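Local coordinates for protein glycerol-3-phosphate dehydrogenase [NAD(+)] 1 (Saccharomyces cerevisiae, PDB 4FGW) that catalyses the NAD-dependent interconversion of dihydroxyacetone phosphate and sn-glycerol 3-phosphate, driving glycerol production and accumulation during hyperosmotic stress, at residues G153-V156 and V161-L164; Q128-I133 and S165-E170; R316-S321 and W326-E331; G308-K313 and E331-Q336. All blocks are in the same frame, centred on the assembly; numbering follows the deposited sequence.

In the fold
Contacts 1 and 2 belong to the Rossmann-type N-terminal part of the chain, contacts 3 and 4 to the helical C-terminal part, and no contact of one pair touches one of the other. Contact 1 is nested in the loop closed by contact 2: strand 160-162 of its hairpin runs on into helix 164-172. Contacts 3 and 4 both join helix 310-320 to helix 325-333 and share Glu331. Contacts 1 to 3 are partly buried, contact 4 a surface contact. Contact 1 is held by paired backbone bonds, contact 2 by apolar packing, contact 3 by packing round a buried thiol, and contact 4 by leucines lying against the stems of Arg310 and Lys313.

Contact 1 of 4, residues G153-V156 and V161-L164; sequences GFEV and VQLL
Phe154 and Val161 meet on one side of a short antiparallel beta hairpin, strands 155-157 and 160-162, with the ring presenting its edge to the valine. Val161 CG1 lies in the plane of that ring, 3.6 Å from Phe154 CE1, and its other flank touches Val156 CG2 at 3.7 Å, so a single methyl fills the angle between ring and neighbouring valine. With chi1 at 72°, Phe154 CG stands between its own backbone N and carbonyl carbon, and the ring reaches along the hairpin to Val161 while CB stays close to Gln162 O and Leu163 CD2. Helix 235-257 covers this apolar side through Ile240 and Ala243, and Trp350 packs on both valines. Glu155 and Gln162 occupy the other face, their extended chains side by side and pointing the same way. Their backbones form the hydrogen-bonded pair: Glu155 N gives to Gln162 O at 2.7 Å, and Gln162 N gives to Glu155 O at 2.8 Å. Past the strands, where Leu163 sits at the N-cap position of the following helix, a water donates to Gly153 O (2.6 Å) and accepts from Leu164 N (2.8 Å).

Contact 2 of 4, residues Q128-I133 and S165-E170; sequences QFLPRI and SSYITE
Leu130 and Tyr167 carry most of the interface between two neighbouring crossover helices of the Rossmann-type domain. Helix 130-137 lies in the beta-alpha-beta connection from strand 120-123 to strand 146-149, helix 164-172 in the next one, from 146-149 to 175-180. The two side chains slide past each other in opposite directions, Leu130 reaching toward the second helix and Tyr167 toward the first. Leu130 CD2 comes 3.7 Å from Tyr167 CD2, meeting the ring obliquely, whereas Leu130 CD1 turns to Ile168 and lies 3.8 Å from its CD1. The leucine thus forks, one methyl chiefly for the tyrosine, the other for the isoleucine, whose chain it crosses at about a right angle. Its CG is placed opposite the backbone N (chi1 -165°), which carries the fork away from its own helix and into the gap between the two. Ile168 also packs on Phe123 and Cys176 of the sheet, and Leu130 on Ile125 and Leu151, so this inner half of the contact is buried. With an alanine here both methyls go, and the Tyr167 ring and Ile168 CD1 would probably lose the leucine methyls they rest on, leaving a gap between the two helices. Phe129, just before Leu130, belongs by similarity to the NAD(+) site, but its side chain takes no part. Toward the surface Tyr167 extends across Pro131 at about a right angle. Its OH ends 3.5 Å from Pro131 CA and 3.6 Å from Pro131 CB.

Contact 3 of 4, residues R316-S321 and W326-E331; sequences RLMATS and WECEKE
The Glu331 carboxylate receives Leu317 on one face: methyl CD2 sits above its plane, almost directly over OE1, at 3.4 Å. The two chains cross at about a right angle, and the other methyl, CD1, lies farther from the same oxygen. Beneath this outer pair Cys328 fills the angle between the helices. Its SG rests 3.7 Å from Leu317 CG and 3.9 Å from Met318 CG, and also approaches the Met318 backbone N. Cys328 SG lies 3.8 Å from Ser321 OG. Cys328 is buried, its thiol set against the last turn of the first helix, with Lys323 also packing on the cysteine. Helices 310-320 and 325-333 are consecutive members of the helical C-terminal domain, joined by a short loop; their axes here pass 9.3 Å apart, with 116° between their N-to-C directions. Near the loop Met318 also packs on Ala325. Arg316, on another side of the first helix, makes a salt bridge through NE with Glu256 of helix 235-257. At the end of the first helix Leu317 O is gripped twice, by Ser321 N and by Ser321 OG, both at 2.7 Å; the hydroxyl donates from 47° out of the carbonyl plane.

Contact 4 of 4, residues G308-K313 and E331-Q336; sequences GGRNVK and ELLNGQ
Arg310, by similarity a residue of both the NAD(+) and the substrate site, opens helix 310-320 and lies against Leu333 and Gln336 at the end of helix 325-333 and in the loop beyond. The aliphatic stem of the arginine does the packing: Arg310 CG is 3.8 Å from Leu333 CD2, and Arg310 CB lies 3.9 Å from each of the two leucine methyls, so both methyls rest on the stem, the two chains crossing at about a right angle. Farther out the chain bends at chi3 (-72°), which brings the guanidinium to Gln336. Arg310 NH1 and Gln336 OE1 are 2.8 Å apart, the guanidinium and amide planes turned 56° against each other. One turn along, Leu332 CD1 touches Lys313 CG at 3.8 Å and Lys313 O at 3.6 Å, while CD2 follows the extended lysine chain to CE. Leu333, the buried member of the group, also packs on Val314 and Ala338. An alanine in place of Leu333 would probably open a gap beneath the Arg310 stem and leave the guanidinium freer to swing away from Gln336. Asn334, with positive phi, turns the chain out of the helix, and Gln336 comes back toward Arg310. Asn311, the other substrate-site residue by similarity, faces inward, where its OD1 accepts from Gly340 N. The Arg310 side chain lies about 7 Å from those of Gln339 and Lys245, the latter the proton acceptor by similarity, consistent with a helix N-terminus at the edge of a dehydrogenase active site.

Contact 1 of 4, residues G153-V156 and V161-L164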
loop_
_atom_site.group_PDB
_atom_site.type_symbol
_atom_site.label_atom_id
_atom_site.label_comp_id
_atom_site.label_asym_id
_atom_site.label_seq_id
_atom_site.Cartn_x
_atom_site.Cartn_y
_atom_site.Cartn_z
ATOM N N GLY A 153 -9.186 5.136 -15.413
ATOM C CA GLY A 153 -8.874 6.549 -15.304
ATOM C C GLY A 153 -10.069 7.454 -15.507
ATOM O O GLY A 153 -11.223 7.024 -15.409
ATOM N N PHE A 154 -9.778 8.731 -15.761
ATOM C CA PHE A 154 -10.757 9.788 -15.977
ATOM C C PHE A 154 -10.129 10.876 -16.862
ATOM O O PHE A 154 -8.926 10.833 -17.127
ATOM C CB PHE A 154 -11.239 10.364 -14.621
ATOM C CG PHE A 154 -10.234 11.215 -13.875
ATOM C CD1 PHE A 154 -10.422 12.582 -13.741
ATOM C CD2 PHE A 154 -9.106 10.643 -13.293
ATOM C CE1 PHE A 154 -9.496 13.366 -13.050
ATOM C CE2 PHE A 154 -8.175 11.432 -12.610
ATOM C CZ PHE A 154 -8.370 12.788 -12.503
ATOM N N GLU A 155 -10.936 11.838 -17.313
ATOM C CA GLU A 155 -10.476 12.945 -18.147
ATOM C C GLU A 155 -10.055 14.097 -17.237
ATOM O O GLU A 155 -10.808 14.489 -16.340
ATOM C CB GLU A 155 -11.580 13.374 -19.127
ATOM C CG GLU A 155 -11.061 13.940 -20.433
ATOM C CD GLU A 155 -12.052 13.965 -21.585
ATOM O OE1 GLU A 155 -11.594 14.193 -22.727
ATOM O OE2 GLU A 155 -13.272 13.770 -21.363
ATOM N N VAL A 156 -8.822 14.589 -17.435
ATOM C CA VAL A 156 -8.213 15.681 -16.666
ATOM C C VAL A 156 -7.370 16.572 -17.591
ATOM O O VAL A 156 -6.666 16.068 -18.464
ATOM C CB VAL A 156 -7.443 15.174 -15.399
ATOM C CG1 VAL A 156 -6.351 14.159 -15.743
ATOM C CG2 VAL A 156 -6.885 16.322 -14.555
ATOM N N VAL A 161 -12.264 18.485 -15.091
ATOM C CA VAL A 161 -12.212 17.061 -14.764
ATOM C C VAL A 161 -13.531 16.386 -15.128
ATOM O O VAL A 161 -14.595 16.946 -14.873
ATOM C CB VAL A 161 -11.790 16.749 -13.298
ATOM C CG1 VAL A 161 -10.290 16.906 -13.110
ATOM C CG2 VAL A 161 -12.562 17.586 -12.275
ATOM N N GLN A 162 -13.463 15.187 -15.717
ATOM C CA GLN A 162 -14.663 14.426 -16.070
ATOM C C GLN A 162 -14.446 12.922 -16.030
ATOM O O GLN A 162 -13.455 12.417 -16.550
ATOM C CB GLN A 162 -15.244 14.849 -17.430
ATOM C CG GLN A 162 -16.640 14.263 -17.693
ATOM C CD GLN A 162 -17.217 14.643 -19.028
ATOM O OE1 GLN A 162 -18.096 15.501 -19.112
ATOM N NE2 GLN A 162 -16.771 13.982 -20.091
ATOM N N LEU A 163 -15.408 12.210 -15.428
ATOM C CA LEU A 163 -15.424 10.756 -15.380
ATOM C C LEU A 163 -15.921 10.254 -16.741
ATOM O O LEU A 163 -16.832 10.852 -17.323
ATOM C CB LEU A 163 -16.339 10.247 -14.244
ATOM C CG LEU A 163 -16.063 10.763 -12.817
ATOM C CD1 LEU A 163 -17.144 10.315 -11.861
ATOM C CD2 LEU A 163 -14.690 10.335 -12.304
ATOM N N LEU A 164 -15.360 9.176 -17.258
ATOM C CA LEU A 164 -15.761 8.644 -18.548
ATOM C C LEU A 164 -17.080 7.909 -18.524
ATOM O O LEU A 164 -17.718 7.720 -19.535
ATOM C CB LEU A 164 -14.696 7.706 -19.084
ATOM C CG LEU A 164 -13.241 8.108 -18.940
ATOM C CD1 LEU A 164 -12.362 6.996 -19.386
ATOM C CD2 LEU A 164 -12.935 9.314 -19.718
HETATM O O HOH W 1 -13.640 7.951 -15.344
#

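Contact 2 of 4, residues Q128-I133 and S165-E170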
loop_
_atom_site.group_PDB
_atom_site.type_symbol
_atom_site.label_atom_id
_atom_site.label_comp_id
_atom_site.label_asym_id
_atom_site.label_seq_id
_atom_site.Cartn_x
_atom_site.Cartn_y
_atom_site.Cartn_z
ATOM N N GLN A 128 -9.917 6.376 -26.662
ATOM C CA GLN A 128 -10.012 7.074 -27.947
ATOM C C GLN A 128 -11.228 6.639 -28.790
ATOM O O GLN A 128 -11.634 7.376 -29.694
ATOM C CB GLN A 128 -8.695 6.963 -28.748
ATOM C CG GLN A 128 -8.272 5.540 -29.135
ATOM C CD GLN A 128 -7.328 4.876 -28.150
ATOM O OE1 GLN A 128 -7.358 5.107 -26.928
ATOM N NE2 GLN A 128 -6.492 3.986 -28.665
ATOM N N PHE A 129 -11.811 5.475 -28.509
ATOM C CA PHE A 129 -12.993 4.974 -29.212
ATOM C C PHE A 129 -14.322 5.232 -28.536
ATOM O O PHE A 129 -15.353 4.908 -29.069
ATOM C CB PHE A 129 -12.936 3.479 -29.387
ATOM C CG PHE A 129 -11.698 2.991 -29.998
ATOM C CD1 PHE A 129 -11.477 1.657 -30.132
ATOM C CD2 PHE A 129 -10.756 3.852 -30.446
ATOM C CE1 PHE A 129 -10.345 1.196 -30.692
ATOM C CE2 PHE A 129 -9.623 3.383 -31.013
ATOM C CZ PHE A 129 -9.418 2.058 -31.129
ATOM N N LEU A 130 -14.294 5.751 -27.334
ATOM C CA LEU A 130 -15.507 6.099 -26.592
ATOM C C LEU A 130 -16.384 7.134 -27.325
ATOM O O LEU A 130 -17.578 6.864 -27.465
ATOM C CB LEU A 130 -15.209 6.508 -25.138
ATOM C CG LEU A 130 -16.413 6.539 -24.184
ATOM C CD1 LEU A 130 -16.998 5.143 -23.974
ATOM C CD2 LEU A 130 -16.025 7.132 -22.855
ATOM N N PRO A 131 -15.842 8.263 -27.870
ATOM C CA PRO A 131 -16.704 9.196 -28.622
ATOM C C PRO A 131 -17.374 8.575 -29.855
ATOM O O PRO A 131 -18.494 8.967 -30.175
ATOM C CB PRO A 131 -15.744 10.325 -29.024
ATOM C CG PRO A 131 -14.631 10.244 -28.026
ATOM C CD PRO A 131 -14.455 8.773 -27.812
ATOM N N ARG A 132 -16.705 7.605 -30.535
ATOM C CA ARG A 132 -17.244 6.906 -31.711
ATOM C C ARG A 132 -18.433 6.023 -31.328
ATOM O O ARG A 132 -19.501 6.130 -31.940
ATOM C CB ARG A 132 -16.165 6.061 -32.425
ATOM C CG ARG A 132 -16.742 5.246 -33.575
ATOM C CD ARG A 132 -15.792 4.291 -34.243
ATOM N NE ARG A 132 -16.523 3.498 -35.230
ATOM C CZ ARG A 132 -16.014 3.049 -36.374
ATOM N NH1 ARG A 132 -14.750 3.301 -36.691
ATOM N NH2 ARG A 132 -16.765 2.339 -37.208
ATOM N N ILE A 133 -18.216 5.135 -30.336
ATOM C CA ILE A 133 -19.184 4.176 -29.799
ATOM C C ILE A 133 -20.450 4.877 -29.289
ATOM O O ILE A 133 -21.554 4.447 -29.625
ATOM C CB ILE A 133 -18.491 3.209 -28.766
ATOM C CG1 ILE A 133 -17.932 1.948 -29.463
ATOM C CG2 ILE A 133 -19.416 2.783 -27.632
ATOM C CD1 ILE A 133 -16.705 2.126 -30.424
ATOM N N SER A 165 -17.462 7.453 -17.354
ATOM C CA SER A 165 -18.795 6.911 -17.076
ATOM C C SER A 165 -19.846 8.043 -17.163
ATOM O O SER A 165 -20.947 7.819 -17.679
ATOM C CB SER A 165 -18.823 6.251 -15.699
ATOM O OG SER A 165 -18.199 7.048 -14.705
ATOM N N SER A 166 -19.479 9.270 -16.719
ATOM C CA SER A 166 -20.356 10.443 -16.800
ATOM C C SER A 166 -20.546 10.880 -18.248
ATOM O O SER A 166 -21.630 11.355 -18.595
ATOM C CB SER A 166 -19.813 11.601 -15.971
ATOM O OG SER A 166 -19.874 11.341 -14.579
ATOM N N TYR A 167 -19.499 10.707 -19.097
ATOM C CA TYR A 167 -19.552 11.020 -20.528
ATOM C C TYR A 167 -20.588 10.095 -21.172
ATOM O O TYR A 167 -21.429 10.572 -21.933
ATOM C CB TYR A 167 -18.164 10.853 -21.193
ATOM C CG TYR A 167 -18.149 11.131 -22.685
ATOM C CD1 TYR A 167 -18.088 12.434 -23.171
ATOM C CD2 TYR A 167 -18.185 10.089 -23.611
ATOM C CE1 TYR A 167 -18.077 12.695 -24.543
ATOM C CE2 TYR A 167 -18.172 10.340 -24.987
ATOM C CZ TYR A 167 -18.108 11.644 -25.448
ATOM O OH TYR A 167 -18.100 11.898 -26.801
ATOM N N ILE A 168 -20.550 8.787 -20.824
ATOM C CA ILE A 168 -21.486 7.760 -21.303
ATOM C C ILE A 168 -22.933 8.146 -20.924
ATOM O O ILE A 168 -23.811 8.125 -21.785
ATOM C CB ILE A 168 -21.073 6.340 -20.806
ATOM C CG1 ILE A 168 -19.764 5.878 -21.488
ATOM C CG2 ILE A 168 -22.211 5.306 -20.995
ATOM C CD1 ILE A 168 -19.030 4.693 -20.827
ATOM N N THR A 169 -23.152 8.542 -19.655
ATOM C CA THR A 169 -24.448 8.972 -19.133
ATOM C C THR A 169 -24.943 10.221 -19.857
ATOM O O THR A 169 -26.099 10.251 -20.280
ATOM C CB THR A 169 -24.388 9.114 -17.596
ATOM O OG1 THR A 169 -24.100 7.829 -17.034
ATOM C CG2 THR A 169 -25.689 9.634 -16.995
ATOM N N GLU A 170 -24.072 11.232 -20.038
ATOM C CA GLU A 170 -24.497 12.445 -20.730
ATOM C C GLU A 170 -24.687 12.297 -22.249
ATOM O O GLU A 170 -25.437 13.076 -22.836
ATOM C CB GLU A 170 -23.706 13.695 -20.300
ATOM C CG GLU A 170 -22.286 13.812 -20.830
ATOM C CD GLU A 170 -21.808 15.248 -20.945
ATOM O OE1 GLU A 170 -20.847 15.612 -20.230
ATOM O OE2 GLU A 170 -22.414 16.019 -21.726
#

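Contact 3 of 4, residues R316-S321 and W326-E331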
loop_
_atom_site.group_PDB
_atom_site.type_symbol
_atom_site.label_atom_id
_atom_site.label_comp_id
_atom_site.label_asym_id
_atom_site.label_seq_id
_atom_site.Cartn_x
_atom_site.Cartn_y
_atom_site.Cartn_z
ATOM N N ARG A 316 12.667 4.734 -13.625
ATOM C CA ARG A 316 13.849 4.049 -13.094
ATOM C C ARG A 316 15.048 4.254 -14.043
ATOM O O ARG A 316 16.152 4.546 -13.581
ATOM C CB ARG A 316 13.534 2.555 -12.913
ATOM C CG ARG A 316 14.232 1.916 -11.738
ATOM C CD ARG A 316 13.960 0.427 -11.678
ATOM N NE ARG A 316 12.679 0.109 -11.044
ATOM C CZ ARG A 316 11.750 -0.681 -11.578
ATOM N NH1 ARG A 316 11.942 -1.229 -12.775
ATOM N NH2 ARG A 316 10.624 -0.930 -10.923
ATOM N N LEU A 317 14.813 4.144 -15.370
ATOM C CA LEU A 317 15.840 4.343 -16.391
ATOM C C LEU A 317 16.269 5.809 -16.452
ATOM O O LEU A 317 17.465 6.070 -16.572
ATOM C CB LEU A 317 15.396 3.814 -17.768
ATOM C CG LEU A 317 16.469 3.810 -18.879
ATOM C CD1 LEU A 317 17.651 2.889 -18.545
ATOM C CD2 LEU A 317 15.871 3.435 -20.208
ATOM N N MET A 318 15.306 6.757 -16.307
ATOM C CA MET A 318 15.564 8.206 -16.272
ATOM C C MET A 318 16.598 8.526 -15.178
ATOM O O MET A 318 17.481 9.357 -15.383
ATOM C CB MET A 318 14.270 8.974 -15.972
ATOM C CG MET A 318 13.400 9.227 -17.170
ATOM S SD MET A 318 11.773 9.857 -16.676
ATOM C CE MET A 318 12.170 11.542 -16.243
ATOM N N ALA A 319 16.482 7.849 -14.028
ATOM C CA ALA A 319 17.383 7.999 -12.887
ATOM C C ALA A 319 18.730 7.288 -13.133
ATOM O O ALA A 319 19.780 7.836 -12.793
ATOM C CB ALA A 319 16.712 7.458 -11.635
ATOM N N THR A 320 18.688 6.080 -13.743
ATOM C CA THR A 320 19.841 5.234 -14.078
ATOM C C THR A 320 20.757 5.903 -15.124
ATOM O O THR A 320 21.961 6.031 -14.894
ATOM C CB THR A 320 19.339 3.828 -14.505
ATOM O OG1 THR A 320 18.911 3.117 -13.344
ATOM C CG2 THR A 320 20.393 3.000 -15.246
ATOM N N SER A 321 20.176 6.316 -16.264
ATOM C CA SER A 321 20.881 6.925 -17.380
ATOM C C SER A 321 21.053 8.441 -17.253
ATOM O O SER A 321 22.184 8.925 -17.190
ATOM C CB SER A 321 20.191 6.571 -18.694
ATOM O OG SER A 321 18.852 7.040 -18.707
ATOM N N TRP A 326 11.070 10.462 -22.697
ATOM C CA TRP A 326 10.707 9.904 -23.987
ATOM C C TRP A 326 11.800 9.125 -24.667
ATOM O O TRP A 326 11.567 8.186 -25.402
ATOM C CB TRP A 326 10.210 11.021 -24.851
ATOM C CG TRP A 326 9.092 11.725 -24.215
ATOM C CD1 TRP A 326 7.780 11.451 -24.355
ATOM C CD2 TRP A 326 9.180 12.827 -23.332
ATOM N NE1 TRP A 326 7.030 12.320 -23.616
ATOM C CE2 TRP A 326 7.873 13.183 -22.980
ATOM C CE3 TRP A 326 10.235 13.555 -22.807
ATOM C CZ2 TRP A 326 7.596 14.221 -22.132
ATOM C CZ3 TRP A 326 9.955 14.591 -21.965
ATOM C CH2 TRP A 326 8.649 14.916 -21.633
ATOM N N GLU A 327 13.007 9.520 -24.371
ATOM C CA GLU A 327 14.202 8.803 -24.801
ATOM C C GLU A 327 14.182 7.429 -24.113
ATOM O O GLU A 327 14.496 6.419 -24.745
ATOM C CB GLU A 327 15.459 9.594 -24.401
ATOM C CG GLU A 327 16.724 9.182 -25.140
ATOM C CD GLU A 327 17.895 10.152 -25.094
ATOM O OE1 GLU A 327 18.861 9.942 -25.864
ATOM O OE2 GLU A 327 17.848 11.124 -24.305
ATOM N N CYS A 328 13.771 7.399 -22.825
ATOM C CA CYS A 328 13.637 6.186 -22.016
ATOM C C CYS A 328 12.401 5.364 -22.424
ATOM O O CYS A 328 12.452 4.134 -22.401
ATOM C CB CYS A 328 13.628 6.526 -20.529
ATOM S SG CYS A 328 15.203 7.175 -19.911
ATOM N N GLU A 329 11.312 6.047 -22.824
ATOM C CA GLU A 329 10.037 5.479 -23.283
ATOM C C GLU A 329 10.245 4.663 -24.566
ATOM O O GLU A 329 9.678 3.578 -24.699
ATOM C CB GLU A 329 9.023 6.617 -23.520
ATOM C CG GLU A 329 7.569 6.185 -23.574
ATOM C CD GLU A 329 6.577 7.315 -23.786
ATOM O OE1 GLU A 329 6.764 8.103 -24.743
ATOM O OE2 GLU A 329 5.583 7.383 -23.027
ATOM N N LYS A 330 11.075 5.179 -25.489
ATOM C CA LYS A 330 11.418 4.533 -26.762
ATOM C C LYS A 330 12.319 3.304 -26.531
ATOM O O LYS A 330 12.122 2.274 -27.180
ATOM C CB LYS A 330 12.101 5.552 -27.708
ATOM C CG LYS A 330 12.578 4.991 -29.049
ATOM C CD LYS A 330 11.867 5.625 -30.232
ATOM C CE LYS A 330 12.459 5.170 -31.541
ATOM N NZ LYS A 330 11.814 5.840 -32.699
ATOM N N GLU A 331 13.300 3.425 -25.607
ATOM C CA GLU A 331 14.279 2.387 -25.274
ATOM C C GLU A 331 13.680 1.117 -24.662
ATOM O O GLU A 331 14.191 0.026 -24.924
ATOM C CB GLU A 331 15.384 2.951 -24.364
ATOM C CG GLU A 331 16.706 2.211 -24.488
ATOM C CD GLU A 331 17.762 2.611 -23.479
ATOM O OE1 GLU A 331 17.933 1.881 -22.476
ATOM O OE2 GLU A 331 18.434 3.645 -23.699
#

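Contact 4 of 4, residues G308-K313 and E331-Q336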
loop_
_atom_site.group_PDB
_atom_site.type_symbol
_atom_site.label_atom_id
_atom_site.label_comp_id
_atom_site.label_asym_id
_atom_site.label_seq_id
_atom_site.Cartn_x
_atom_site.Cartn_y
_atom_site.Cartn_z
ATOM N N GLY A 308 5.817 -2.831 -10.376
ATOM C CA GLY A 308 6.273 -3.115 -11.732
ATOM C C GLY A 308 5.294 -2.626 -12.778
ATOM O O GLY A 308 4.076 -2.710 -12.588
ATOM N N GLY A 309 5.832 -2.130 -13.885
ATOM C CA GLY A 309 5.047 -1.608 -15.001
ATOM C C GLY A 309 5.787 -0.569 -15.811
ATOM O O GLY A 309 6.918 -0.211 -15.467
ATOM N N ARG A 310 5.136 -0.065 -16.881
ATOM C CA ARG A 310 5.678 0.917 -17.840
ATOM C C ARG A 310 6.170 2.203 -17.184
ATOM O O ARG A 310 7.295 2.630 -17.445
ATOM C CB ARG A 310 4.644 1.264 -18.926
ATOM C CG ARG A 310 4.305 0.125 -19.877
ATOM C CD ARG A 310 3.298 0.555 -20.931
ATOM N NE ARG A 310 1.956 0.732 -20.370
ATOM C CZ ARG A 310 1.005 -0.199 -20.376
ATOM N NH1 ARG A 310 1.229 -1.383 -20.933
ATOM N NH2 ARG A 310 -0.179 0.051 -19.834
ATOM N N ASN A 311 5.326 2.809 -16.333
ATOM C CA ASN A 311 5.593 4.067 -15.634
ATOM C C ASN A 311 6.785 3.997 -14.687
ATOM O O ASN A 311 7.662 4.850 -14.775
ATOM C CB ASN A 311 4.331 4.571 -14.934
ATOM C CG ASN A 311 3.197 4.819 -15.897
ATOM O OD1 ASN A 311 3.142 5.848 -16.567
ATOM N ND2 ASN A 311 2.283 3.865 -16.009
ATOM N N VAL A 312 6.837 2.974 -13.806
ATOM C CA VAL A 312 7.944 2.778 -12.859
ATOM C C VAL A 312 9.271 2.461 -13.591
ATOM O O VAL A 312 10.304 3.033 -13.241
ATOM C CB VAL A 312 7.588 1.813 -11.670
ATOM C CG1 VAL A 312 7.403 0.373 -12.117
ATOM C CG2 VAL A 312 8.614 1.894 -10.547
ATOM N N LYS A 313 9.211 1.614 -14.649
ATOM C CA LYS A 313 10.353 1.188 -15.469
ATOM C C LYS A 313 11.016 2.360 -16.203
ATOM O O LYS A 313 12.247 2.449 -16.193
ATOM C CB LYS A 313 9.926 0.089 -16.464
ATOM C CG LYS A 313 11.075 -0.735 -17.036
ATOM C CD LYS A 313 10.564 -1.935 -17.827
ATOM C CE LYS A 313 11.695 -2.846 -18.240
ATOM N NZ LYS A 313 11.199 -4.126 -18.812
ATOM N N GLU A 331 13.300 3.425 -25.607
ATOM C CA GLU A 331 14.279 2.387 -25.274
ATOM C C GLU A 331 13.680 1.117 -24.662
ATOM O O GLU A 331 14.191 0.026 -24.924
ATOM C CB GLU A 331 15.384 2.951 -24.364
ATOM C CG GLU A 331 16.706 2.211 -24.488
ATOM C CD GLU A 331 17.762 2.611 -23.479
ATOM O OE1 GLU A 331 17.933 1.881 -22.476
ATOM O OE2 GLU A 331 18.434 3.645 -23.699
ATOM N N LEU A 332 12.619 1.248 -23.851
ATOM C CA LEU A 332 12.022 0.089 -23.186
ATOM C C LEU A 332 10.664 -0.333 -23.733
ATOM O O LEU A 332 10.467 -1.519 -24.001
ATOM C CB LEU A 332 11.910 0.304 -21.655
ATOM C CG LEU A 332 13.143 0.792 -20.886
ATOM C CD1 LEU A 332 12.729 1.540 -19.637
ATOM C CD2 LEU A 332 14.077 -0.358 -20.535
ATOM N N LEU A 333 9.716 0.617 -23.852
ATOM C CA LEU A 333 8.333 0.315 -24.230
ATOM C C LEU A 333 8.044 0.168 -25.723
ATOM O O LEU A 333 6.922 -0.208 -26.084
ATOM C CB LEU A 333 7.331 1.294 -23.570
ATOM C CG LEU A 333 7.668 1.925 -22.204
ATOM C CD1 LEU A 333 6.611 2.930 -21.816
ATOM C CD2 LEU A 333 7.794 0.878 -21.108
ATOM N N ASN A 334 9.050 0.428 -26.581
ATOM C CA ASN A 334 8.965 0.384 -28.045
ATOM C C ASN A 334 7.719 1.086 -28.654
ATOM O O ASN A 334 7.727 2.313 -28.758
ATOM C CB ASN A 334 9.346 -0.999 -28.647
ATOM C CG ASN A 334 8.275 -2.074 -28.732
ATOM O OD1 ASN A 334 8.043 -2.659 -29.797
ATOM N ND2 ASN A 334 7.625 -2.392 -27.623
ATOM N N GLY A 335 6.662 0.334 -28.965
ATOM C CA GLY A 335 5.431 0.879 -29.529
ATOM C C GLY A 335 4.350 1.140 -28.500
ATOM O O GLY A 335 3.161 1.088 -28.830
ATOM N N GLN A 336 4.756 1.421 -27.246
ATOM C CA GLN A 336 3.857 1.683 -26.118
ATOM C C GLN A 336 4.260 2.939 -25.337
ATOM O O GLN A 336 5.419 3.358 -25.391
ATOM C CB GLN A 336 3.791 0.471 -25.181
ATOM C CG GLN A 336 2.846 -0.621 -25.654
ATOM C CD GLN A 336 2.675 -1.669 -24.586
ATOM O OE1 GLN A 336 1.876 -1.519 -23.654
ATOM N NE2 GLN A 336 3.449 -2.740 -24.681
#